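Local coordinates for phosphate-binding protein (Xanthomonas axonopodis pv. citri, PDB 5UB3), which probably serves as a periplasmic sensor of the phosphonate/phosphate-binding type, pairing with a diguanylate cyclase to form a two-protein receptor system, at residues Met71-Arg76 with Val272-Arg276; Phe93-Phe97 with Thr124-Pro130; His114-Gln119 with Leu175-Leu181; Ile139-Leu145 with Ser155-Leu159. All blocks are in the same frame, centred on the assembly; numbering follows the deposited sequence.

How the contacts relate
Contact 1 ties helix 67-75 to the C-terminal helix 259-277, and the other three contacts fall between its two segments in the chain. Helix 259-277 touches contact 2, about 15 Å away between centres, through V272 and V275 on L128. Contacts 2, 3 and 4 build one region of mixed sheet, four parallel strands in the order 141-143, 156-160, 115-118, 178-182, with 92-100 antiparallel beside the last and helix 124-136 packed against it. Contacts 2 and 3 alternate along the chain, centres about 12 Å apart, while contact 4 lies within the span of contact 3, centres about 10 Å apart. Helix 124-136 thus links this lobe, typical of periplasmic binding proteins, to the C-terminal helix.

Contact 1. Residues Met71-Arg76 with Val272-Arg276; sequences MLLEQR and VQRVR
Q75 and R276 reach across to each other where helix 67-75 meets the C-terminal helix 259-277, a steep helix-helix crossing in a periplasmic-binding-protein fold; the local axes cross at -77° and come within 10.7 Å. The bond between them is nearly straight: NH1 of R276 reaches OE1 of Q75 at 2.9 Å, with 166° at the hydrogen. It uses a lone pair of the amide oxygen, and the amide and guanidinium lie almost in one plane, so the oxygen sits at the guanidinium edge. Over one face of that guanidinium comes R76, whose own group is stacked on it with centres 4.1 Å apart. Two arginines brought this close would probably repel, and the amide oxygen at the edge of one of them may offset part of that cost.

Next to this polar layer is an apolar one. L72 CD2 wedges between V272 CG1, at a tight 3.5 Å, and the aliphatic part of R276. V272 presents CG1 anti to its backbone N (chi1 166°), which sets that methyl between the leucine and the amide of Q75.

Second-shell groups hold these pieces. S269, a turn earlier on the C-terminal helix, hydrogen-bonds NE2 of Q75 and so helps to fix which way its amide is turned. Helix 48-56 touches L72 and R76. The R276 chain bends at CD, which turns its guanidinium back toward Q75 and R76, while CD itself lies 3.4 Å from CD2 of L72.

Contact 2. Residues Phe93-Phe97 with Thr124-Pro130; sequences FHTLF and TSGYLLP
The carbonyl oxygen of S125 receives the hydroxyl of T95, OG1 to O 2.7 Å, in a bond that joins strand 92-100 to the first turn of helix 124-136. The hydroxyl does not come at the carbonyl head-on: the angle at the oxygen is 105°, and the donor is tilted 19° from the carbonyl plane. That turn is of the wider pi type, with L129 N bonded to T124 O at 2.8 Å. OG1 stands beside the backbone N of T95 and is also packed against CB of L129 at 3.4 Å, while the CG2 branch reaches toward CD of P130.

Phenylalanines continue the packing beyond T95. The far end of the F93 ring rests obliquely on T124 and S125, with CZ 3.8 Å from CG2 of T124. F97 meets the proline instead, its CZ coming 3.4 Å from CB of P130. T124 turns its hydroxyl to T66, so the methyl is the branch that faces F93.

Strand and helix run almost perpendicular, 83° between their directions, and every touching residue is buried. Strand 178-182 adds A180 against both T95 and P130, and S182 against F93 and S125. V209 of strand 209-217 touches F93 and L129, so the start of helix 124-136 is packed among three strands.

Contact 3. Residues His114-Gln119 with Leu175-Leu181; sequences HTLALQ and LIDVGAL
The H114 ring turns its edge to D177: carboxylate oxygen OD2 lies close to the ring plane, 3.2 Å from CD2, and the two flat groups stand nearly perpendicular, 87° apart. The ring's polar end is engaged elsewhere, ND1 bonding to the carbonyl of Q110. OD2 instead accepts the backbone N of T115 at 2.8 Å, on its anti side and 17° out of the carboxylate plane. In return, the T115 hydroxyl takes the backbone N of D177 at 3.1 Å. With OG1 between the backbone N and the carbonyl carbon (chi1 60°), T115 brings that oxygen directly to the incoming chain.

From here the segments run as neighbouring parallel strands, L116 paired with V178 and A117 with G179. V178 N bonds to T115 O, and A117 N to V178 O at 2.8 Å, both entering nearly along the C=O axis. The last link, A180 N to A117 O, is weak at 3.4 Å. On one face of the sheet, CD1 of L116 lies 3.8 Å from CG1 of V178, beside F97 of strand 92-100. On the other, CB of A117 meets CG2 of I176. L118 and A180 both touch P130 of helix 124-136.

At the entry to this parallel pair, then, T115 and D177 each accept the other's backbone N-H with a side-chain oxygen. Those bonds add to the strand ladder just where it begins, and the N-H of T115 would probably help to stabilise negative charge on D177.

Contact 4. Residues Ile139-Leu145 with Ser155-Leu159; sequences IACDVLL and SAGYL
Y158 and V143 make the close-packed part of this parallel strand pair, in which C141, D142 and V143 run alongside A156, G157 and Y158. CG2 of V143 sits over a face of the tyrosine ring, 4.1 Å from its centroid, in a CH-pi contact. The ring can lie back across the neighbouring strand because its CG falls between the backbone N and the carbonyl carbon (chi1 72°). At its edge, near the plane, is the carbonyl oxygen of C141, and SG of C141 also approaches edge-on, 5.1 Å from the centroid and 3.8 Å from CB of Y158.

On the opposite face, G157 lets the strands close up. The isobutyl group of L144 occupies the place where a side chain at G157 would go, its CG 3.8 Å from CA of G157, and CA of G157 nears the backbone carbonyl oxygen O of D142 at 3.0 Å. Four backbone bonds hold the ladder, from A156 N to A140 O, D142 N to A156 O, Y158 N to D142 O and L144 N to Y158 O.

A140 and D142 are exposed on the looser side, although V143, packed on the tyrosine, is exposed too. OD2 of D142 stays off the partner strand; a water fills in, donating to OD2 at 2.6 Å and to the carbonyl oxygen of A156 at 2.8 Å. A140 and S155 meet nearby, CB against OG and CB.

Beyond the pair, strand 115-118 bonds to the other edge of strand 156-160, while helix 124-136 covers the face bearing C141 and Y158 with Y127, M131 and L134.

Contact 1. Residues Met71-Arg76 with Val272-Arg276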
loop_
_atom_site.group_PDB
_atom_site.type_symbol
_atom_site.label_atom_id
_atom_site.label_comp_id
_atom_site.label_asym_id
_atom_site.label_seq_id
_atom_site.Cartn_x
_atom_site.Cartn_y
_atom_site.Cartn_z
ATOM N N MET A 71 3.946 -6.270 -4.451
ATOM C CA MET A 71 4.309 -6.765 -5.745
ATOM C C MET A 71 5.551 -6.068 -6.270
ATOM O O MET A 71 6.336 -6.721 -6.941
ATOM C CB MET A 71 3.123 -6.723 -6.731
ATOM C CG MET A 71 1.978 -7.629 -6.294
ATOM S SD MET A 71 2.442 -9.346 -6.157
ATOM C CE MET A 71 2.822 -9.577 -4.390
ATOM N N LEU A 72 5.756 -4.777 -5.932
ATOM C CA LEU A 72 7.037 -4.146 -6.273
ATOM C C LEU A 72 8.180 -4.962 -5.676
ATOM O O LEU A 72 9.215 -5.207 -6.332
ATOM C CB LEU A 72 7.144 -2.716 -5.744
ATOM C CG LEU A 72 6.169 -1.758 -6.374
ATOM C CD1 LEU A 72 6.238 -0.417 -5.655
ATOM C CD2 LEU A 72 6.502 -1.554 -7.818
ATOM N N LEU A 73 8.002 -5.375 -4.429
ATOM C CA LEU A 73 9.054 -6.133 -3.769
ATOM C C LEU A 73 9.223 -7.508 -4.415
ATOM O O LEU A 73 10.350 -7.910 -4.707
ATOM C CB LEU A 73 8.798 -6.275 -2.291
ATOM C CG LEU A 73 8.600 -5.002 -1.482
ATOM C CD1 LEU A 73 8.136 -5.330 -0.070
ATOM C CD2 LEU A 73 9.871 -4.175 -1.485
ATOM N N GLU A 74 8.125 -8.218 -4.656
ATOM C CA GLU A 74 8.217 -9.541 -5.316
ATOM C C GLU A 74 8.860 -9.425 -6.700
ATOM O O GLU A 74 9.675 -10.254 -7.065
ATOM C CB GLU A 74 6.855 -10.221 -5.437
ATOM C CG GLU A 74 6.957 -11.688 -5.808
ATOM C CD GLU A 74 5.626 -12.388 -5.849
ATOM O OE1 GLU A 74 5.482 -13.499 -5.321
ATOM O OE2 GLU A 74 4.761 -11.849 -6.498
ATOM N N GLN A 75 8.512 -8.389 -7.451
ATOM C CA GLN A 75 9.059 -8.232 -8.817
ATOM C C GLN A 75 10.543 -8.037 -8.865
ATOM O O GLN A 75 11.196 -8.538 -9.750
ATOM C CB GLN A 75 8.433 -7.059 -9.534
ATOM C CG GLN A 75 7.027 -7.335 -9.946
ATOM C CD GLN A 75 6.305 -6.071 -10.367
ATOM O OE1 GLN A 75 6.907 -4.971 -10.486
ATOM N NE2 GLN A 75 5.013 -6.221 -10.659
ATOM N N ARG A 76 11.053 -7.287 -7.907
ATOM C CA ARG A 76 12.474 -7.156 -7.737
ATOM C C ARG A 76 13.111 -8.422 -7.154
ATOM O O ARG A 76 14.294 -8.431 -6.957
ATOM C CB ARG A 76 12.804 -5.932 -6.891
ATOM C CG ARG A 76 12.372 -4.635 -7.560
ATOM C CD ARG A 76 12.657 -3.487 -6.634
ATOM N NE ARG A 76 12.600 -2.233 -7.354
ATOM C CZ ARG A 76 11.544 -1.436 -7.455
ATOM N NH1 ARG A 76 10.381 -1.727 -6.872
ATOM N NH2 ARG A 76 11.664 -0.310 -8.142
ATOM N N VAL A 272 1.039 -3.767 -11.986
ATOM C CA VAL A 272 2.157 -3.009 -11.433
ATOM C C VAL A 272 3.316 -3.028 -12.390
ATOM O O VAL A 272 3.939 -1.997 -12.575
ATOM C CB VAL A 272 2.584 -3.576 -10.043
ATOM C CG1 VAL A 272 3.936 -3.043 -9.591
ATOM C CG2 VAL A 272 1.483 -3.267 -9.028
ATOM N N GLN A 273 3.630 -4.207 -12.979
ATOM C CA GLN A 273 4.778 -4.283 -13.885
ATOM C C GLN A 273 4.521 -3.371 -15.063
ATOM O O GLN A 273 5.406 -2.709 -15.546
ATOM C CB GLN A 273 5.023 -5.724 -14.408
ATOM C CG GLN A 273 6.253 -5.870 -15.282
ATOM C CD GLN A 273 7.512 -5.527 -14.506
ATOM O OE1 GLN A 273 8.171 -4.483 -14.731
ATOM N NE2 GLN A 273 7.789 -6.344 -13.538
ATOM N N ARG A 274 3.298 -3.362 -15.523
ATOM C CA ARG A 274 2.943 -2.512 -16.663
ATOM C C ARG A 274 3.119 -1.058 -16.332
ATOM O O ARG A 274 3.624 -0.268 -17.163
ATOM C CB ARG A 274 1.520 -2.787 -17.057
ATOM C CG ARG A 274 1.057 -2.014 -18.260
ATOM C CD ARG A 274 -0.418 -2.284 -18.491
ATOM N NE ARG A 274 -0.898 -1.603 -19.671
ATOM C CZ ARG A 274 -2.141 -1.684 -20.146
ATOM N NH1 ARG A 274 -3.097 -2.404 -19.553
ATOM N NH2 ARG A 274 -2.417 -1.024 -21.230
ATOM N N VAL A 275 2.691 -0.668 -15.129
ATOM C CA VAL A 275 2.906 0.708 -14.674
ATOM C C VAL A 275 4.417 1.024 -14.662
ATOM O O VAL A 275 4.894 2.075 -15.143
ATOM C CB VAL A 275 2.289 0.955 -13.285
ATOM C CG1 VAL A 275 2.741 2.324 -12.735
ATOM C CG2 VAL A 275 0.776 0.918 -13.372
ATOM N N ARG A 276 5.162 0.081 -14.118
ATOM C CA ARG A 276 6.593 0.256 -14.024
ATOM C C ARG A 276 7.259 0.335 -15.396
ATOM O O ARG A 276 8.169 1.125 -15.605
ATOM C CB ARG A 276 7.169 -0.854 -13.243
ATOM C CG ARG A 276 6.907 -0.707 -11.763
ATOM C CD ARG A 276 7.587 -1.850 -11.075
ATOM N NE ARG A 276 9.038 -1.644 -11.106
ATOM C CZ ARG A 276 9.936 -2.616 -11.054
ATOM N NH1 ARG A 276 9.570 -3.891 -10.907
ATOM N NH2 ARG A 276 11.232 -2.296 -11.107
#

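Contact 2. Residues Phe93-Phe97 with Thr124-Pro130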
loop_
_atom_site.group_PDB
_atom_site.type_symbol
_atom_site.label_atom_id
_atom_site.label_comp_id
_atom_site.label_asym_id
_atom_site.label_seq_id
_atom_site.Cartn_x
_atom_site.Cartn_y
_atom_site.Cartn_z
ATOM N N PHE A 93 -9.597 -3.674 -1.180
ATOM C CA PHE A 93 -9.890 -2.286 -1.361
ATOM C C PHE A 93 -9.804 -1.894 -2.831
ATOM O O PHE A 93 -9.407 -2.700 -3.648
ATOM C CB PHE A 93 -9.052 -1.445 -0.399
ATOM C CG PHE A 93 -7.570 -1.342 -0.725
ATOM C CD1 PHE A 93 -6.926 -2.153 -1.662
ATOM C CD2 PHE A 93 -6.831 -0.381 -0.045
ATOM C CE1 PHE A 93 -5.582 -2.017 -1.923
ATOM C CE2 PHE A 93 -5.461 -0.221 -0.291
ATOM C CZ PHE A 93 -4.846 -1.035 -1.242
ATOM N N HIS A 94 -10.114 -0.633 -3.143
ATOM C CA HIS A 94 -10.004 -0.133 -4.494
ATOM C C HIS A 94 -9.692 1.323 -4.468
ATOM O O HIS A 94 -9.765 1.914 -3.428
ATOM C CB HIS A 94 -11.249 -0.373 -5.346
ATOM C CG HIS A 94 -12.491 0.238 -4.815
ATOM N ND1 HIS A 94 -13.277 -0.381 -3.880
ATOM C CD2 HIS A 94 -13.090 1.412 -5.104
ATOM C CE1 HIS A 94 -14.334 0.367 -3.630
ATOM N NE2 HIS A 94 -14.228 1.468 -4.345
ATOM N N THR A 95 -9.303 1.830 -5.632
ATOM C CA THR A 95 -9.004 3.247 -5.789
ATOM C C THR A 95 -10.239 3.983 -6.258
ATOM O O THR A 95 -10.997 3.469 -7.085
ATOM C CB THR A 95 -7.785 3.445 -6.669
ATOM O OG1 THR A 95 -6.635 3.046 -5.904
ATOM C CG2 THR A 95 -7.644 4.917 -7.038
ATOM N N LEU A 96 -10.459 5.150 -5.672
ATOM C CA LEU A 96 -11.429 6.077 -6.197
ATOM C C LEU A 96 -10.767 7.360 -6.642
ATOM O O LEU A 96 -9.741 7.807 -6.088
ATOM C CB LEU A 96 -12.554 6.302 -5.215
ATOM C CG LEU A 96 -12.313 6.617 -3.758
ATOM C CD1 LEU A 96 -11.835 8.045 -3.728
ATOM C CD2 LEU A 96 -13.557 6.435 -2.863
ATOM N N PHE A 97 -11.308 7.915 -7.699
ATOM C CA PHE A 97 -10.838 9.203 -8.187
ATOM C C PHE A 97 -11.893 10.169 -7.770
ATOM O O PHE A 97 -13.071 9.911 -7.956
ATOM C CB PHE A 97 -10.724 9.203 -9.688
ATOM C CG PHE A 97 -9.592 8.361 -10.229
ATOM C CD1 PHE A 97 -9.698 6.991 -10.260
ATOM C CD2 PHE A 97 -8.463 8.949 -10.746
ATOM C CE1 PHE A 97 -8.682 6.219 -10.780
ATOM C CE2 PHE A 97 -7.432 8.196 -11.255
ATOM C CZ PHE A 97 -7.556 6.819 -11.301
ATOM N N THR A 124 -0.127 1.787 -3.307
ATOM C CA THR A 124 -1.034 0.958 -4.130
ATOM C C THR A 124 -2.204 1.773 -4.633
ATOM O O THR A 124 -2.393 1.930 -5.817
ATOM C CB THR A 124 -1.567 -0.265 -3.327
ATOM O OG1 THR A 124 -0.454 -1.039 -2.929
ATOM C CG2 THR A 124 -2.416 -1.135 -4.169
ATOM N N SER A 125 -2.995 2.274 -3.705
ATOM C CA SER A 125 -4.236 2.899 -4.037
ATOM C C SER A 125 -4.023 4.331 -4.484
ATOM O O SER A 125 -4.939 4.950 -5.025
ATOM C CB SER A 125 -5.189 2.861 -2.837
ATOM O OG SER A 125 -4.679 3.629 -1.727
ATOM N N GLY A 126 -2.845 4.890 -4.188
ATOM C CA GLY A 126 -2.563 6.296 -4.485
ATOM C C GLY A 126 -1.525 6.512 -5.553
ATOM O O GLY A 126 -1.141 7.667 -5.823
ATOM N N TYR A 127 -1.084 5.442 -6.203
ATOM C CA TYR A 127 -0.204 5.572 -7.368
ATOM C C TYR A 127 -0.397 4.430 -8.327
ATOM O O TYR A 127 -0.748 4.605 -9.490
ATOM C CB TYR A 127 1.297 5.678 -6.944
ATOM C CG TYR A 127 2.221 5.790 -8.066
ATOM C CD1 TYR A 127 2.364 6.992 -8.751
ATOM C CD2 TYR A 127 2.955 4.701 -8.502
ATOM C CE1 TYR A 127 3.254 7.106 -9.807
ATOM C CE2 TYR A 127 3.824 4.797 -9.544
ATOM C CZ TYR A 127 3.965 5.987 -10.209
ATOM O OH TYR A 127 4.817 6.057 -11.260
ATOM N N LEU A 128 -0.171 3.235 -7.845
ATOM C CA LEU A 128 -0.106 2.089 -8.764
ATOM C C LEU A 128 -1.433 1.869 -9.371
ATOM O O LEU A 128 -1.540 1.803 -10.573
ATOM C CB LEU A 128 0.410 0.834 -8.055
ATOM C CG LEU A 128 1.873 0.949 -7.626
ATOM C CD1 LEU A 128 2.266 -0.094 -6.559
ATOM C CD2 LEU A 128 2.890 0.970 -8.762
ATOM N N LEU A 129 -2.469 1.709 -8.562
ATOM C CA LEU A 129 -3.818 1.468 -9.097
ATOM C C LEU A 129 -4.329 2.572 -9.968
ATOM O O LEU A 129 -4.791 2.293 -11.065
ATOM C CB LEU A 129 -4.854 1.133 -8.031
ATOM C CG LEU A 129 -4.524 -0.138 -7.231
ATOM C CD1 LEU A 129 -5.711 -0.429 -6.299
ATOM C CD2 LEU A 129 -4.254 -1.329 -8.130
ATOM N N PRO A 130 -4.244 3.834 -9.498
ATOM C CA PRO A 130 -4.739 4.849 -10.435
ATOM C C PRO A 130 -3.938 4.940 -11.749
ATOM O O PRO A 130 -4.537 5.170 -12.795
ATOM C CB PRO A 130 -4.624 6.155 -9.658
ATOM C CG PRO A 130 -3.732 5.879 -8.486
ATOM C CD PRO A 130 -3.967 4.400 -8.172
#

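Contact 3. Residues His114-Gln119 with Leu175-Leu181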
loop_
_atom_site.group_PDB
_atom_site.type_symbol
_atom_site.label_atom_id
_atom_site.label_comp_id
_atom_site.label_asym_id
_atom_site.label_seq_id
_atom_site.Cartn_x
_atom_site.Cartn_y
_atom_site.Cartn_z
ATOM N N HIS A 114 -6.284 17.729 -17.480
ATOM C CA HIS A 114 -6.376 18.061 -16.075
ATOM C C HIS A 114 -5.279 17.400 -15.274
ATOM O O HIS A 114 -4.538 16.573 -15.795
ATOM C CB HIS A 114 -7.738 17.653 -15.543
ATOM C CG HIS A 114 -8.827 18.530 -16.056
ATOM N ND1 HIS A 114 -9.666 18.146 -17.071
ATOM C CD2 HIS A 114 -9.142 19.812 -15.771
ATOM C CE1 HIS A 114 -10.481 19.139 -17.368
ATOM N NE2 HIS A 114 -10.185 20.162 -16.586
ATOM N N THR A 115 -5.190 17.758 -14.013
ATOM C CA THR A 115 -4.118 17.312 -13.176
ATOM C C THR A 115 -4.661 16.358 -12.092
ATOM O O THR A 115 -5.774 16.466 -11.614
ATOM C CB THR A 115 -3.365 18.518 -12.564
ATOM O OG1 THR A 115 -4.282 19.262 -11.794
ATOM C CG2 THR A 115 -2.829 19.394 -13.618
ATOM N N LEU A 116 -3.819 15.422 -11.739
ATOM C CA LEU A 116 -4.138 14.400 -10.769
ATOM C C LEU A 116 -3.082 14.406 -9.660
ATOM O O LEU A 116 -1.932 14.336 -9.955
ATOM C CB LEU A 116 -4.084 13.071 -11.488
ATOM C CG LEU A 116 -4.195 11.793 -10.680
ATOM C CD1 LEU A 116 -5.574 11.598 -10.068
ATOM C CD2 LEU A 116 -3.923 10.645 -11.621
ATOM N N ALA A 117 -3.520 14.390 -8.407
ATOM C CA ALA A 117 -2.700 14.259 -7.234
ATOM C C ALA A 117 -2.525 12.802 -6.885
ATOM O O ALA A 117 -3.503 12.130 -6.598
ATOM C CB ALA A 117 -3.372 14.966 -6.034
ATOM N N LEU A 118 -1.288 12.350 -6.878
ATOM C CA LEU A 118 -0.928 11.019 -6.439
ATOM C C LEU A 118 -0.021 11.083 -5.252
ATOM O O LEU A 118 0.460 12.142 -4.862
ATOM C CB LEU A 118 -0.230 10.338 -7.579
ATOM C CG LEU A 118 -1.146 10.217 -8.800
ATOM C CD1 LEU A 118 -0.430 9.455 -9.914
ATOM C CD2 LEU A 118 -2.398 9.473 -8.432
ATOM N N GLN A 119 0.261 9.929 -4.684
ATOM C CA GLN A 119 0.995 9.909 -3.465
ATOM C C GLN A 119 2.507 9.778 -3.567
ATOM O O GLN A 119 3.212 10.772 -3.405
ATOM C CB GLN A 119 0.380 8.888 -2.565
ATOM C CG GLN A 119 -0.915 9.423 -1.993
ATOM C CD GLN A 119 -1.733 8.362 -1.315
ATOM O OE1 GLN A 119 -1.256 7.640 -0.413
ATOM N NE2 GLN A 119 -2.988 8.256 -1.727
ATOM N N LEU A 175 -5.828 23.325 -6.266
ATOM C CA LEU A 175 -4.462 23.307 -6.785
ATOM C C LEU A 175 -4.351 22.239 -7.830
ATOM O O LEU A 175 -3.599 22.398 -8.736
ATOM C CB LEU A 175 -3.485 23.043 -5.683
ATOM C CG LEU A 175 -3.535 24.149 -4.629
ATOM C CD1 LEU A 175 -2.867 23.658 -3.356
ATOM C CD2 LEU A 175 -2.897 25.444 -5.118
ATOM N N ILE A 176 -5.148 21.184 -7.712
ATOM C CA ILE A 176 -5.071 19.991 -8.558
ATOM C C ILE A 176 -6.511 19.553 -8.806
ATOM O O ILE A 176 -7.331 19.689 -7.917
ATOM C CB ILE A 176 -4.240 18.902 -7.845
ATOM C CG1 ILE A 176 -2.811 19.411 -7.603
ATOM C CG2 ILE A 176 -4.164 17.620 -8.679
ATOM C CD1 ILE A 176 -1.876 18.413 -6.909
ATOM N N ASP A 177 -6.823 19.092 -10.014
ATOM C CA ASP A 177 -8.173 18.833 -10.391
ATOM C C ASP A 177 -8.720 17.528 -9.780
ATOM O O ASP A 177 -9.890 17.453 -9.403
ATOM C CB ASP A 177 -8.284 18.737 -11.903
ATOM C CG ASP A 177 -7.772 19.994 -12.619
ATOM O OD1 ASP A 177 -8.203 21.075 -12.268
ATOM O OD2 ASP A 177 -6.933 19.877 -13.526
ATOM N N VAL A 178 -7.883 16.516 -9.721
ATOM C CA VAL A 178 -8.361 15.168 -9.360
ATOM C C VAL A 178 -7.477 14.550 -8.322
ATOM O O VAL A 178 -6.256 14.763 -8.295
ATOM C CB VAL A 178 -8.482 14.236 -10.587
ATOM C CG1 VAL A 178 -9.122 12.922 -10.212
ATOM C CG2 VAL A 178 -9.191 14.865 -11.780
ATOM N N GLY A 179 -8.092 13.762 -7.424
ATOM C CA GLY A 179 -7.342 13.066 -6.435
ATOM C C GLY A 179 -7.599 11.578 -6.510
ATOM O O GLY A 179 -8.651 11.192 -6.989
ATOM N N ALA A 180 -6.613 10.767 -6.099
ATOM C CA ALA A 180 -6.805 9.318 -6.019
ATOM C C ALA A 180 -6.528 8.895 -4.595
ATOM O O ALA A 180 -5.544 9.271 -4.035
ATOM C CB ALA A 180 -5.924 8.586 -6.974
ATOM N N LEU A 181 -7.463 8.149 -4.011
ATOM C CA LEU A 181 -7.281 7.529 -2.680
ATOM C C LEU A 181 -7.998 6.181 -2.661
ATOM O O LEU A 181 -8.844 5.946 -3.544
ATOM C CB LEU A 181 -7.928 8.390 -1.646
ATOM C CG LEU A 181 -7.306 9.719 -1.266
ATOM C CD1 LEU A 181 -8.201 10.400 -0.252
ATOM C CD2 LEU A 181 -5.950 9.532 -0.648
#

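Contact 4. Residues Ile139-Leu145 with Ser155-Leu159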
loop_
_atom_site.group_PDB
_atom_site.type_symbol
_atom_site.label_atom_id
_atom_site.label_comp_id
_atom_site.label_asym_id
_atom_site.label_seq_id
_atom_site.Cartn_x
_atom_site.Cartn_y
_atom_site.Cartn_z
ATOM N N ILE A 139 -5.315 6.902 -21.241
ATOM C CA ILE A 139 -5.289 8.283 -20.795
ATOM C C ILE A 139 -3.824 8.592 -20.440
ATOM O O ILE A 139 -3.282 8.128 -19.396
ATOM C CB ILE A 139 -6.190 8.510 -19.588
ATOM C CG1 ILE A 139 -7.643 8.334 -19.999
ATOM C CG2 ILE A 139 -5.939 9.874 -18.989
ATOM C CD1 ILE A 139 -8.605 8.349 -18.848
ATOM N N ALA A 140 -3.174 9.378 -21.285
ATOM C CA ALA A 140 -1.801 9.752 -21.027
ATOM C C ALA A 140 -1.728 10.620 -19.763
ATOM O O ALA A 140 -2.614 11.441 -19.482
ATOM C CB ALA A 140 -1.223 10.477 -22.227
ATOM N N CYS A 141 -0.690 10.386 -18.984
ATOM C CA CYS A 141 -0.553 11.098 -17.744
ATOM C C CYS A 141 0.899 11.341 -17.461
ATOM O O CYS A 141 1.581 10.487 -16.930
ATOM C CB CYS A 141 -1.244 10.323 -16.630
ATOM S SG CYS A 141 -1.508 11.389 -15.160
ATOM N N ASP A 142 1.376 12.535 -17.861
ATOM C CA ASP A 142 2.741 12.885 -17.773
ATOM C C ASP A 142 3.068 13.405 -16.407
ATOM O O ASP A 142 2.216 14.044 -15.759
ATOM C CB ASP A 142 3.069 13.984 -18.789
ATOM C CG ASP A 142 2.762 13.554 -20.236
ATOM O OD1 ASP A 142 3.279 12.516 -20.645
ATOM O OD2 ASP A 142 2.058 14.283 -20.933
ATOM N N VAL A 143 4.281 13.166 -15.932
ATOM C CA VAL A 143 4.657 13.739 -14.642
ATOM C C VAL A 143 4.728 15.256 -14.773
ATOM O O VAL A 143 5.308 15.765 -15.738
ATOM C CB VAL A 143 5.918 13.114 -14.023
ATOM C CG1 VAL A 143 7.174 13.458 -14.782
ATOM C CG2 VAL A 143 6.054 13.589 -12.581
ATOM N N LEU A 144 4.108 15.965 -13.827
ATOM C CA LEU A 144 4.248 17.411 -13.768
ATOM C C LEU A 144 5.228 17.807 -12.676
ATOM O O LEU A 144 5.291 17.208 -11.633
ATOM C CB LEU A 144 2.922 18.066 -13.586
ATOM C CG LEU A 144 1.884 17.738 -14.666
ATOM C CD1 LEU A 144 0.554 18.393 -14.233
ATOM C CD2 LEU A 144 2.290 18.169 -16.068
ATOM N N LEU A 145 6.003 18.830 -12.935
ATOM C CA LEU A 145 7.077 19.155 -12.065
ATOM C C LEU A 145 6.654 19.949 -10.828
ATOM O O LEU A 145 7.231 19.834 -9.785
ATOM C CB LEU A 145 8.128 19.897 -12.875
ATOM C CG LEU A 145 8.939 18.880 -13.674
ATOM C CD1 LEU A 145 8.253 18.453 -14.996
ATOM C CD2 LEU A 145 10.312 19.476 -13.860
ATOM N N SER A 155 -3.769 15.384 -22.837
ATOM C CA SER A 155 -3.212 14.448 -21.825
ATOM C C SER A 155 -3.532 14.932 -20.405
ATOM O O SER A 155 -3.803 16.115 -20.217
ATOM C CB SER A 155 -1.706 14.299 -22.014
ATOM O OG SER A 155 -1.425 13.776 -23.284
ATOM N N ALA A 156 -3.539 14.025 -19.443
ATOM C CA ALA A 156 -3.506 14.414 -18.063
ATOM C C ALA A 156 -2.043 14.605 -17.638
ATOM O O ALA A 156 -1.065 14.347 -18.403
ATOM C CB ALA A 156 -4.151 13.362 -17.212
ATOM N N GLY A 157 -1.894 15.059 -16.412
ATOM C CA GLY A 157 -0.626 15.136 -15.761
ATOM C C GLY A 157 -0.809 14.862 -14.282
ATOM O O GLY A 157 -1.908 15.123 -13.714
ATOM N N TYR A 158 0.230 14.353 -13.658
ATOM C CA TYR A 158 0.148 14.059 -12.239
ATOM C C TYR A 158 1.177 14.784 -11.460
ATOM O O TYR A 158 2.275 15.077 -11.970
ATOM C CB TYR A 158 0.182 12.571 -11.933
ATOM C CG TYR A 158 1.484 11.896 -12.123
ATOM C CD1 TYR A 158 1.869 11.488 -13.356
ATOM C CD2 TYR A 158 2.328 11.638 -11.051
ATOM C CE1 TYR A 158 3.070 10.857 -13.539
ATOM C CE2 TYR A 158 3.512 10.993 -11.224
ATOM C CZ TYR A 158 3.874 10.603 -12.469
ATOM O OH TYR A 158 5.038 9.956 -12.713
ATOM N N LEU A 159 0.802 15.079 -10.225
ATOM C CA LEU A 159 1.690 15.663 -9.252
ATOM C C LEU A 159 1.751 14.772 -8.011
ATOM O O LEU A 159 0.706 14.433 -7.430
ATOM C CB LEU A 159 1.152 17.009 -8.853
ATOM C CG LEU A 159 1.251 18.030 -9.954
ATOM C CD1 LEU A 159 0.261 19.142 -9.735
ATOM C CD2 LEU A 159 2.672 18.550 -9.974
HETATM O O HOH W 1 0.431 16.106 -20.005
#